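Putative GH105 family protein (Salmonella enterica subsp. enterica serovar Paratyphi A, PDB 3QWT) is of unknown function but, as a possible GH105 hydrolase built as an alpha/alpha toroid, may cleave unsaturated sugar units from pectin-derived oligosaccharides. Local coordinates at residues His69-Tyr74 and Gln366-Leu371; Met145-His150 and Thr195-Leu200; Trp230-Ser235 and Tyr291-Ala296. One frame throughout, in Å; residues are numbered along the deposited sequence.

Contact 1: residues His69-Tyr74 and Gln366-Leu371; sequences HGVGLY and QAMAML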
loop_
_atom_site.group_PDB
_atom_site.type_symbol
_atom_site.label_atom_id
_atom_site.label_comp_id
_atom_site.label_asym_id
_atom_site.label_seq_id
_atom_site.Cartn_x
_atom_site.Cartn_y
_atom_site.Cartn_z
ATOM N N HIS A 69 32.921 5.343 29.300
ATOM C CA HIS A 69 33.415 5.092 27.954
ATOM C C HIS A 69 32.279 5.149 26.945
ATOM O O HIS A 69 32.467 5.585 25.812
ATOM C CB HIS A 69 34.111 3.727 27.899
ATOM C CG HIS A 69 35.059 3.511 29.033
ATOM N ND1 HIS A 69 34.652 3.040 30.261
ATOM C CD2 HIS A 69 36.384 3.766 29.149
ATOM C CE1 HIS A 69 35.688 2.982 31.076
ATOM N NE2 HIS A 69 36.752 3.418 30.423
ATOM N N GLY A 70 31.097 4.717 27.370
ATOM C CA GLY A 70 29.927 4.750 26.502
ATOM C C GLY A 70 29.658 6.177 26.065
ATOM O O GLY A 70 29.506 6.462 24.880
ATOM N N VAL A 71 29.621 7.081 27.036
ATOM C CA VAL A 71 29.411 8.484 26.741
ATOM C C VAL A 71 30.588 9.027 25.946
ATOM O O VAL A 71 30.400 9.733 24.955
ATOM C CB VAL A 71 29.197 9.322 28.020
ATOM C CG1 VAL A 71 29.120 10.790 27.664
ATOM C CG2 VAL A 71 27.918 8.887 28.718
ATOM N N GLY A 72 31.800 8.676 26.360
ATOM C CA GLY A 72 32.985 9.081 25.619
ATOM C C GLY A 72 32.909 8.756 24.132
ATOM O O GLY A 72 33.109 9.622 23.283
ATOM N N LEU A 73 32.615 7.502 23.805
ATOM C CA LEU A 73 32.555 7.099 22.402
ATOM C C LEU A 73 31.490 7.897 21.628
ATOM O O LEU A 73 31.658 8.199 20.449
ATOM C CB LEU A 73 32.303 5.585 22.272
ATOM C CG LEU A 73 33.384 4.638 22.843
ATOM C CD1 LEU A 73 32.784 3.289 23.250
ATOM C CD2 LEU A 73 34.554 4.431 21.865
ATOM N N TYR A 74 30.390 8.232 22.287
ATOM C CA TYR A 74 29.290 8.904 21.595
ATOM C C TYR A 74 29.688 10.337 21.230
ATOM O O TYR A 74 29.470 10.797 20.107
ATOM C CB TYR A 74 28.045 8.880 22.473
ATOM C CG TYR A 74 26.765 9.278 21.798
ATOM C CD1 TYR A 74 26.413 8.748 20.567
ATOM C CD2 TYR A 74 25.884 10.158 22.415
ATOM C CE1 TYR A 74 25.228 9.099 19.955
ATOM C CE2 TYR A 74 24.700 10.513 21.819
ATOM C CZ TYR A 74 24.371 9.978 20.583
ATOM O OH TYR A 74 23.185 10.327 19.980
ATOM N N GLN A 366 35.026 14.934 29.352
ATOM C CA GLN A 366 35.595 15.295 28.059
ATOM C C GLN A 366 34.587 15.093 26.925
ATOM O O GLN A 366 34.480 15.906 26.006
ATOM C CB GLN A 366 36.828 14.434 27.772
ATOM C CG GLN A 366 37.862 14.400 28.896
ATOM C CD GLN A 366 38.337 15.778 29.281
ATOM O OE1 GLN A 366 38.114 16.236 30.406
ATOM N NE2 GLN A 366 38.989 16.457 28.345
ATOM N N ALA A 367 33.860 13.991 26.974
ATOM C CA ALA A 367 32.991 13.659 25.857
ATOM C C ALA A 367 31.872 14.677 25.765
ATOM O O ALA A 367 31.572 15.192 24.691
ATOM C CB ALA A 367 32.443 12.238 25.981
HETATM N N MSE A 368 31.276 14.993 26.905
HETATM C CA MSE A 368 30.173 15.950 26.903
HETATM C C MSE A 368 30.635 17.329 26.417
HETATM O O MSE A 368 29.931 17.995 25.663
HETATM C CB MSE A 368 29.488 15.986 28.268
HETATM C CG MSE A 368 28.754 14.679 28.541
HETATM SE SE MSE A 368 28.496 14.328 30.431
HETATM C CE MSE A 368 26.729 15.162 30.627
ATOM N N ALA A 369 31.841 17.734 26.800
ATOM C CA ALA A 369 32.390 18.949 26.220
ATOM C C ALA A 369 32.367 18.856 24.692
ATOM O O ALA A 369 31.992 19.808 24.012
ATOM C CB ALA A 369 33.796 19.218 26.729
HETATM N N MSE A 370 32.750 17.712 24.137
HETATM C CA MSE A 370 32.814 17.661 22.685
HETATM C C MSE A 370 31.444 17.513 22.063
HETATM O O MSE A 370 31.212 17.984 20.957
HETATM C CB MSE A 370 33.853 16.649 22.152
HETATM C CG MSE A 370 33.658 15.183 22.489
HETATM SE SE MSE A 370 35.340 14.177 22.146
HETATM C CE MSE A 370 35.986 14.131 23.967
ATOM N N LEU A 371 30.527 16.887 22.789
ATOM C CA LEU A 371 29.148 16.824 22.336
ATOM C C LEU A 371 28.643 18.240 22.096
ATOM O O LEU A 371 28.253 18.588 20.978
ATOM C CB LEU A 371 28.256 16.122 23.368
ATOM C CG LEU A 371 27.894 14.646 23.209
ATOM C CD1 LEU A 371 26.939 14.267 24.322
ATOM C CD2 LEU A 371 27.265 14.350 21.833
#

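Contact 2: residues Met145-His150 and Thr195-Leu200; sequences MPRTDH and TYQFLL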
loop_
_atom_site.group_PDB
_atom_site.type_symbol
_atom_site.label_atom_id
_atom_site.label_comp_id
_atom_site.label_asym_id
_atom_site.label_seq_id
_atom_site.Cartn_x
_atom_site.Cartn_y
_atom_site.Cartn_z
HETATM N N MSE A 145 17.241 -8.303 31.249
HETATM C CA MSE A 145 17.523 -7.220 32.191
HETATM C C MSE A 145 16.399 -7.148 33.226
HETATM O O MSE A 145 15.226 -7.178 32.877
HETATM C CB MSE A 145 17.718 -5.895 31.460
HETATM C CG MSE A 145 17.565 -4.638 32.310
HETATM SE SE MSE A 145 17.579 -3.081 31.121
HETATM C CE MSE A 145 18.696 -1.825 32.158
ATOM N N PRO A 146 16.765 -7.101 34.511
ATOM C CA PRO A 146 15.799 -7.035 35.607
ATOM C C PRO A 146 14.777 -5.899 35.369
ATOM O O PRO A 146 15.176 -4.811 34.947
ATOM C CB PRO A 146 16.675 -6.700 36.827
ATOM C CG PRO A 146 18.025 -7.101 36.481
ATOM C CD PRO A 146 18.154 -6.994 34.981
ATOM N N ARG A 147 13.492 -6.140 35.629
ATOM C CA ARG A 147 12.490 -5.050 35.563
ATOM C C ARG A 147 11.878 -4.761 36.925
ATOM O O ARG A 147 11.726 -5.665 37.743
ATOM C CB ARG A 147 11.350 -5.367 34.585
ATOM C CG ARG A 147 11.779 -5.634 33.147
ATOM C CD ARG A 147 12.329 -4.390 32.474
ATOM N NE ARG A 147 12.076 -4.407 31.033
ATOM C CZ ARG A 147 12.948 -4.821 30.116
ATOM N NH1 ARG A 147 14.139 -5.265 30.476
ATOM N NH2 ARG A 147 12.625 -4.805 28.832
ATOM N N THR A 148 11.506 -3.507 37.150
ATOM C CA THR A 148 10.767 -3.136 38.338
ATOM C C THR A 148 9.296 -3.400 38.082
ATOM O O THR A 148 8.936 -3.874 37.006
ATOM C CB THR A 148 10.929 -1.642 38.647
ATOM O OG1 THR A 148 10.200 -0.864 37.689
ATOM C CG2 THR A 148 12.398 -1.235 38.624
ATOM N N ASP A 149 8.461 -3.101 39.082
ATOM C CA ASP A 149 7.026 -2.960 38.907
ATOM C C ASP A 149 6.747 -2.232 37.601
ATOM O O ASP A 149 7.505 -1.337 37.204
ATOM C CB ASP A 149 6.437 -2.105 40.045
ATOM C CG ASP A 149 6.452 -2.809 41.400
ATOM O OD1 ASP A 149 7.088 -3.880 41.534
ATOM O OD2 ASP A 149 5.827 -2.273 42.338
ATOM N N HIS A 150 5.647 -2.602 36.953
ATOM C CA HIS A 150 5.183 -1.918 35.753
ATOM C C HIS A 150 6.235 -1.987 34.661
ATOM O O HIS A 150 6.290 -1.131 33.787
ATOM C CB HIS A 150 4.819 -0.464 36.079
ATOM C CG HIS A 150 3.679 -0.339 37.034
ATOM N ND1 HIS A 150 2.405 -0.777 36.729
ATOM C CD2 HIS A 150 3.611 0.167 38.292
ATOM C CE1 HIS A 150 1.604 -0.547 37.756
ATOM N NE2 HIS A 150 2.308 0.033 38.715
ATOM N N THR A 195 10.220 3.642 23.895
ATOM C CA THR A 195 9.215 4.678 24.108
ATOM C C THR A 195 8.473 4.465 25.401
ATOM O O THR A 195 8.255 5.413 26.167
ATOM C CB THR A 195 8.203 4.662 22.975
ATOM O OG1 THR A 195 8.920 4.825 21.753
ATOM C CG2 THR A 195 7.167 5.804 23.134
ATOM N N TYR A 196 8.075 3.218 25.647
ATOM C CA TYR A 196 7.422 2.915 26.907
ATOM C C TYR A 196 8.333 3.272 28.083
ATOM O O TYR A 196 7.895 3.898 29.049
ATOM C CB TYR A 196 6.968 1.468 26.978
ATOM C CG TYR A 196 6.379 1.098 28.309
ATOM C CD1 TYR A 196 5.066 1.445 28.629
ATOM C CD2 TYR A 196 7.140 0.423 29.266
ATOM C CE1 TYR A 196 4.512 1.116 29.848
ATOM C CE2 TYR A 196 6.593 0.077 30.506
ATOM C CZ TYR A 196 5.273 0.436 30.785
ATOM O OH TYR A 196 4.716 0.117 31.996
ATOM N N GLN A 197 9.605 2.903 27.994
ATOM C CA GLN A 197 10.502 3.233 29.086
ATOM C C GLN A 197 10.539 4.761 29.322
ATOM O O GLN A 197 10.538 5.217 30.466
ATOM C CB GLN A 197 11.894 2.648 28.860
ATOM C CG GLN A 197 11.952 1.124 29.030
ATOM C CD GLN A 197 11.481 0.681 30.415
ATOM O OE1 GLN A 197 11.698 1.383 31.414
ATOM N NE2 GLN A 197 10.820 -0.477 30.478
ATOM N N PHE A 198 10.535 5.543 28.242
ATOM C CA PHE A 198 10.556 6.992 28.371
ATOM C C PHE A 198 9.351 7.454 29.191
ATOM O O PHE A 198 9.522 8.135 30.204
ATOM C CB PHE A 198 10.511 7.643 27.002
ATOM C CG PHE A 198 11.534 8.699 26.807
ATOM C CD1 PHE A 198 12.716 8.417 26.131
ATOM C CD2 PHE A 198 11.320 9.983 27.284
ATOM C CE1 PHE A 198 13.668 9.396 25.936
ATOM C CE2 PHE A 198 12.266 10.966 27.098
ATOM C CZ PHE A 198 13.446 10.672 26.423
ATOM N N LEU A 199 8.149 7.052 28.752
ATOM C CA LEU A 199 6.914 7.457 29.414
ATOM C C LEU A 199 6.910 7.075 30.896
ATOM O O LEU A 199 6.506 7.864 31.742
ATOM C CB LEU A 199 5.697 6.872 28.689
ATOM C CG LEU A 199 5.531 7.317 27.230
ATOM C CD1 LEU A 199 4.439 6.501 26.576
ATOM C CD2 LEU A 199 5.218 8.818 27.101
ATOM N N LEU A 200 7.381 5.873 31.214
ATOM C CA LEU A 200 7.372 5.423 32.602
ATOM C C LEU A 200 8.386 6.214 33.406
ATOM O O LEU A 200 8.120 6.571 34.562
ATOM C CB LEU A 200 7.667 3.921 32.728
ATOM C CG LEU A 200 7.343 3.369 34.120
ATOM C CD1 LEU A 200 5.858 3.551 34.417
ATOM C CD2 LEU A 200 7.724 1.902 34.256
#

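Contact 3: residues Trp230-Ser235 and Tyr291-Ala296; sequences WARGNS and YLEASA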
loop_
_atom_site.group_PDB
_atom_site.type_symbol
_atom_site.label_atom_id
_atom_site.label_comp_id
_atom_site.label_asym_id
_atom_site.label_seq_id
_atom_site.Cartn_x
_atom_site.Cartn_y
_atom_site.Cartn_z
ATOM N N TRP A 230 19.340 16.739 40.565
ATOM C CA TRP A 230 20.771 16.637 40.310
ATOM C C TRP A 230 21.106 17.026 38.878
ATOM O O TRP A 230 20.424 16.628 37.937
ATOM C CB TRP A 230 21.250 15.227 40.640
ATOM C CG TRP A 230 22.677 14.955 40.321
ATOM C CD1 TRP A 230 23.751 15.656 40.756
ATOM C CD2 TRP A 230 23.194 13.871 39.530
ATOM N NE1 TRP A 230 24.905 15.096 40.271
ATOM C CE2 TRP A 230 24.593 13.994 39.521
ATOM C CE3 TRP A 230 22.604 12.817 38.822
ATOM C CZ2 TRP A 230 25.424 13.108 38.832
ATOM C CZ3 TRP A 230 23.435 11.923 38.132
ATOM C CH2 TRP A 230 24.823 12.081 38.139
ATOM N N ALA A 231 22.158 17.819 38.724
ATOM C CA ALA A 231 22.498 18.399 37.428
ATOM C C ALA A 231 22.810 17.361 36.346
ATOM O O ALA A 231 22.086 17.257 35.351
ATOM C CB ALA A 231 23.657 19.385 37.574
ATOM N N ARG A 232 23.889 16.608 36.513
ATOM C CA ARG A 232 24.274 15.661 35.468
ATOM C C ARG A 232 23.087 14.778 35.026
ATOM O O ARG A 232 22.855 14.589 33.832
ATOM C CB ARG A 232 25.511 14.833 35.856
ATOM C CG ARG A 232 25.862 13.800 34.762
ATOM C CD ARG A 232 27.357 13.527 34.628
ATOM N NE ARG A 232 27.903 12.847 35.798
ATOM C CZ ARG A 232 28.757 13.399 36.649
ATOM N NH1 ARG A 232 29.195 12.706 37.685
ATOM N NH2 ARG A 232 29.181 14.641 36.458
ATOM N N GLY A 233 22.323 14.271 35.990
ATOM C CA GLY A 233 21.189 13.417 35.696
ATOM C C GLY A 233 20.186 14.073 34.764
ATOM O O GLY A 233 19.714 13.453 33.797
ATOM N N ASN A 234 19.851 15.327 35.069
ATOM C CA ASN A 234 18.931 16.108 34.248
ATOM C C ASN A 234 19.470 16.299 32.839
ATOM O O ASN A 234 18.728 16.279 31.841
ATOM C CB ASN A 234 18.695 17.477 34.889
ATOM C CG ASN A 234 17.593 17.442 35.912
ATOM O OD1 ASN A 234 16.426 17.745 35.607
ATOM N ND2 ASN A 234 17.942 17.051 37.135
ATOM N N SER A 235 20.771 16.535 32.800
ATOM C CA SER A 235 21.542 16.667 31.592
ATOM C C SER A 235 21.269 15.471 30.663
ATOM O O SER A 235 21.088 15.642 29.455
ATOM C CB SER A 235 23.023 16.746 32.004
ATOM O OG SER A 235 23.921 16.757 30.915
ATOM N N TYR A 291 28.487 23.518 44.377
ATOM C CA TYR A 291 29.484 23.868 43.388
ATOM C C TYR A 291 28.866 23.778 41.991
ATOM O O TYR A 291 27.908 23.038 41.762
ATOM C CB TYR A 291 30.760 23.023 43.520
ATOM C CG TYR A 291 30.623 21.505 43.470
ATOM C CD1 TYR A 291 30.495 20.835 42.260
ATOM C CD2 TYR A 291 30.695 20.739 44.634
ATOM C CE1 TYR A 291 30.410 19.445 42.207
ATOM C CE2 TYR A 291 30.608 19.350 44.593
ATOM C CZ TYR A 291 30.464 18.712 43.376
ATOM O OH TYR A 291 30.375 17.342 43.323
ATOM N N LEU A 292 29.384 24.579 41.072
ATOM C CA LEU A 292 29.002 24.478 39.679
ATOM C C LEU A 292 29.571 23.174 39.118
ATOM O O LEU A 292 30.603 22.700 39.580
ATOM C CB LEU A 292 29.552 25.679 38.916
ATOM C CG LEU A 292 29.049 27.017 39.450
ATOM C CD1 LEU A 292 29.826 28.150 38.837
ATOM C CD2 LEU A 292 27.565 27.164 39.165
ATOM N N GLU A 293 28.897 22.580 38.138
ATOM C CA GLU A 293 29.389 21.337 37.575
ATOM C C GLU A 293 29.386 21.394 36.047
ATOM O O GLU A 293 28.338 21.536 35.397
ATOM C CB GLU A 293 28.587 20.155 38.122
ATOM C CG GLU A 293 29.305 18.814 38.062
ATOM C CD GLU A 293 29.350 18.236 36.653
ATOM O OE1 GLU A 293 30.398 17.701 36.249
ATOM O OE2 GLU A 293 28.331 18.313 35.951
ATOM N N ALA A 294 30.583 21.280 35.492
ATOM C CA ALA A 294 30.833 21.463 34.069
ATOM C C ALA A 294 30.246 20.394 33.129
ATOM O O ALA A 294 29.826 20.707 32.014
ATOM C CB ALA A 294 32.332 21.612 33.831
ATOM N N SER A 295 30.218 19.140 33.555
ATOM C CA SER A 295 29.814 18.092 32.630
ATOM C C SER A 295 28.303 18.126 32.414
ATOM O O SER A 295 27.824 17.995 31.285
ATOM C CB SER A 295 30.289 16.711 33.088
ATOM O OG SER A 295 29.670 16.299 34.294
ATOM N N ALA A 296 27.557 18.302 33.499
ATOM C CA ALA A 296 26.113 18.523 33.403
ATOM C C ALA A 296 25.868 19.736 32.518
ATOM O O ALA A 296 25.085 19.681 31.568
ATOM C CB ALA A 296 25.507 18.740 34.791
#

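Contact 1: residues His69-Tyr74 and Gln366-Leu371
Closure of the helical ring brings Val71, Gly72 and Tyr74 of helix 67-83 against Ala367, Met368 and Leu371 of helix 363-377. The two short segments run in nearly the same direction, 28° apart, with axes 8.0 Å from each other. They come closest at Gly72, whose CA lies 3.2 Å from Ala367 CB. The same methyl group rests on the backbone one residue earlier, with Ala367 CB 3.4 Å from Val71 O. In an alpha/alpha toroid such helices stand side by side around the core, and this pair joins elements from near the two ends of the chain. Val71 holds CG1 anti to the backbone N (chi1 175°), which turns that branch across the interface; Val71 CG1 then touches both Ala367 CB and Met368 CG, each at 4.0 Å. Beyond CG the selenomethionine chain of Met368 bends at chi3 and packs on Ser235, Trp236 and Ile239 of helix 231-248. Farther along the helices, Tyr74 CD2 meets Leu371 CD2 at 4.5 Å, the methyl approaching the ring obliquely. The polar end of Tyr74 is turned to another partner, its OH hydrogen-bonding Asp243 OD2, and no hydrogen bond joins the two helices within these segments.

Contact 2: residues Met145-His150 and Thr195-Leu200
The irregular chain through Arg147 and His150 passes helix 188-205 with a nearest CA to CA distance of 8.3 Å, between His150 and Leu200, and turns at His150 through a left-handed backbone conformation (phi 60°). It belongs to the long connection from helix 131-143 to strand 165-167 of the alpha/alpha toroid. Tyr196 holds CG anti to its backbone N (chi1 176°) and reaches across, its OH donating to His150 O over 2.7 Å. That carbonyl oxygen lies in the ring plane at the phenol edge, while the hydroxyl is tilted 29° from the carbonyl plane. Leu200 CD2 packs against the same oxygen, 3.4 Å from His150 O, and sits 4.2 Å from His150 CB; the imidazole itself leads away. At the other end Arg147 NE and Gln197 NE2 stand 4.2 Å apart. Both side chains meet Glu193 OE1, by a salt bridge from Arg147 NH2 and a hydrogen bond from Gln197 NE2, and Arg147 NH1 hydrogen-bonds Ala141 O. Gln197 also ties down the following loop, through Gly151 O and Met153 N. Arg258 of the second subunit makes a cation-pi contact with Tyr196. Within the loop, Thr148 OG1 donates to Asp149 O over 2.8 Å.

Contact 3: residues Trp230-Ser235 and Tyr291-Ala296
The Arg232 guanidinium has Trp230 CZ2 on one face, 3.6 Å above its plane and toward the rim, and meets Glu293 OE1 and Ser295 OG at its edge. The indole of Trp230 carries Arg232 CB and Gly233 N on one face, with Arg232 NH1 at its edge. Arg232 NH2 donates to Ser295 OG at 2.8 Å in a bent bond (136° at the hydrogen) and makes a salt bridge of 3.3 Å to Glu293 OE1, the guanidinium and carboxylate planes standing nearly perpendicular. Glu293 is the N-cap of helix 294-309: its OE2 receives Ala296 N at 2.6 Å on the syn lone pair, while its OE1 takes Ser295 N from above the carboxylate plane and Ser295 OG from the syn side. Beside this polar cluster the helix starts pack tightly, Ala231 CB lying 3.4 Å from Ala296 CB and Arg232 N 3.2 Å from Ala296 CB. One turn on, Ser235 OG donates to Ala296 O over 3.2 Å, in the carbonyl plane on a lone pair. Ser342 adds its OG to Arg232 NH2 and its N to Glu293 OE1. Buried Glu293, its charge probably balanced by Arg232, ties one helix start to another and probably fixes the guanidinium.

Overall arrangement
Contacts 1 and 3 lie in the buried interior, their centres about 15 Å apart, whereas contact 2 is partly buried, about 19 Å from the centre of the chain, and adjoins the second subunit. The two inner contacts touch: Met368 CE of contact 1 lies 3.1 Å from Ser295 O of contact 3, so helix 363-377 packs on helix 294-309, although the two contacts have no helix in common. Their chemistry differs. Contact 1 is apolar packing between helix flanks, contact 3 a charged and hydrogen-bonded cluster where two helices begin. Contact 2 is a loop-to-helix contact held by one phenol-to-carbonyl bond, and stays about 11 Å from contact 1 and 9 Å from contact 3 at the nearest atoms.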